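PDB 3DNF: 4-hydroxy-3-methylbut-2-enyl diphosphate reductase from Aquifex aeolicus, which catalyses the last step of the non-mevalonate isoprenoid pathway, reducing (2E)-4-hydroxy-3-methylbut-2-enyl diphosphate to isopentenyl and dimethylallyl diphosphates with an iron-sulfur cluster. Local coordinates for residues B[248-251]-B[252-255]. Residues are numbered along the deposited sequence; the frame is centred on the assembly and turned at random.
Sequences QPEW and FRGV
F252 and P249 meet through the backbone: F252 N donates to P249 O at 3.2 Å, fairly straight but from well above the carbonyl plane. This bond continues the 3-10 pattern begun within 248-251, where W251 N donates to Q248 O (3.0 Å). P249 suits the first position of the 3-10 segment, since its ring fixes phi and the lack of an N-H costs nothing at a helix start. A weak third bond follows, R253 N to E250 O at 3.5 Å. R253 CG also packs against E250 O, at 3.3 Å. With its CG anti to the carbonyl carbon (chi1 -61°) and an extended chain beyond, R253 turns back across E250 at a slant, and its guanidinium receives E250 CG over one face, 3.3 Å from R253 NH2. The carboxylate gains charge attraction but no directed bond: E250 OE1 lies 3.8 Å from R253 NH2, well out of the guanidinium plane. At this exposed surface a long, undirected attraction between opposite charges is all the pair offers. Next, F252 to V255 form a type II turn; G254, its third residue, has the positive phi (61°) expected there, which favours glycine. V255 CG2 rests 3.7 Å from W251 O. The F252 ring has W251 CB over one face, offset toward the rim, and F252 CD1 lies 3.5 Å from Q248 O. Buried F252 fills the space between V212 and I214 of strand 212-216 and I278 and I281 of helix 268-281; a serine here would probably open a gap against those side chains. W251, partly exposed, offers a broad ring to stack on Y239, and the whole loop joins strand 238-241 to strand 257-262, away from the iron-sulfur cluster and the substrate site.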
loop_
_atom_site.group_PDB
_atom_site.type_symbol
_atom_site.label_atom_id
_atom_site.label_comp_id
_atom_site.label_asym_id
_atom_site.label_seq_id
_atom_site.Cartn_x
_atom_site.Cartn_y
_atom_site.Cartn_z
ATOM N N GLN B 248 -17.547 41.558 10.730
ATOM C CA GLN B 248 -18.254 42.717 10.189
ATOM C C GLN B 248 -19.746 42.569 10.444
ATOM O O GLN B 248 -20.332 41.551 10.066
ATOM C CB GLN B 248 -17.993 42.864 8.690
ATOM C CG GLN B 248 -16.543 43.168 8.332
ATOM C CD GLN B 248 -16.290 43.152 6.835
ATOM O OE1 GLN B 248 -15.229 42.723 6.379
ATOM N NE2 GLN B 248 -17.265 43.615 6.060
ATOM N N PRO B 249 -20.365 43.577 11.091
ATOM C CA PRO B 249 -21.814 43.558 11.337
ATOM C C PRO B 249 -22.597 43.299 10.050
ATOM O O PRO B 249 -23.680 42.706 10.090
ATOM C CB PRO B 249 -22.099 44.971 11.856
ATOM C CG PRO B 249 -20.817 45.402 12.476
ATOM C CD PRO B 249 -19.736 44.801 11.625
ATOM N N GLU B 250 -22.021 43.728 8.927
ATOM C CA GLU B 250 -22.620 43.594 7.599
ATOM C C GLU B 250 -22.976 42.147 7.254
ATOM O O GLU B 250 -24.033 41.885 6.667
ATOM C CB GLU B 250 -21.666 44.165 6.543
ATOM C CG GLU B 250 -22.257 44.257 5.140
ATOM C CD GLU B 250 -21.317 44.914 4.146
ATOM O OE1 GLU B 250 -21.807 45.702 3.299
ATOM O OE2 GLU B 250 -20.094 44.648 4.212
ATOM N N TRP B 251 -22.089 41.218 7.632
ATOM C CA TRP B 251 -22.236 39.800 7.295
ATOM C C TRP B 251 -23.461 39.139 7.936
ATOM O O TRP B 251 -23.955 38.107 7.416
ATOM C CB TRP B 251 -20.990 38.996 7.694
ATOM C CG TRP B 251 -19.654 39.489 7.170
ATOM C CD1 TRP B 251 -19.430 40.310 6.100
ATOM C CD2 TRP B 251 -18.355 39.137 7.684
ATOM N NE1 TRP B 251 -18.078 40.512 5.934
ATOM C CE2 TRP B 251 -17.396 39.805 6.888
ATOM C CE3 TRP B 251 -17.911 38.331 8.749
ATOM C CZ2 TRP B 251 -16.018 39.691 7.120
ATOM C CZ3 TRP B 251 -16.539 38.220 8.978
ATOM C CH2 TRP B 251 -15.612 38.896 8.166
ATOM N N PHE B 252 -23.946 39.728 9.059
ATOM C CA PHE B 252 -25.030 39.111 9.828
ATOM C C PHE B 252 -26.402 39.769 9.653
ATOM O O PHE B 252 -27.283 39.647 10.516
ATOM C CB PHE B 252 -24.635 39.029 11.298
ATOM C CG PHE B 252 -23.309 38.376 11.509
ATOM C CD1 PHE B 252 -22.169 39.145 11.722
ATOM C CD2 PHE B 252 -23.188 36.991 11.450
ATOM C CE1 PHE B 252 -20.932 38.540 11.900
ATOM C CE2 PHE B 252 -21.959 36.378 11.628
ATOM C CZ PHE B 252 -20.827 37.153 11.852
ATOM N N ARG B 253 -26.584 40.449 8.524
ATOM C CA ARG B 253 -27.892 41.007 8.208
ATOM C C ARG B 253 -28.815 39.887 7.715
ATOM O O ARG B 253 -28.398 39.067 6.767
ATOM C CB ARG B 253 -27.773 42.108 7.151
ATOM C CG ARG B 253 -26.909 43.294 7.564
ATOM C CD ARG B 253 -26.801 44.299 6.431
ATOM N NE ARG B 253 -25.653 45.187 6.605
ATOM C CZ ARG B 253 -25.248 46.085 5.707
ATOM N NH1 ARG B 253 -25.890 46.227 4.552
ATOM N NH2 ARG B 253 -24.193 46.847 5.963
ATOM N N GLY B 254 -30.053 39.846 8.374
ATOM C CA GLY B 254 -31.123 38.929 7.949
ATOM C C GLY B 254 -30.760 37.451 8.022
ATOM O O GLY B 254 -31.244 36.643 7.227
ATOM N N VAL B 255 -29.905 37.102 8.980
ATOM C CA VAL B 255 -29.435 35.725 9.165
ATOM C C VAL B 255 -30.286 35.001 10.217
ATOM O O VAL B 255 -30.765 35.623 11.168
ATOM C CB VAL B 255 -27.934 35.701 9.568
ATOM C CG1 VAL B 255 -27.450 34.285 9.839
ATOM C CG2 VAL B 255 -27.082 36.343 8.483
#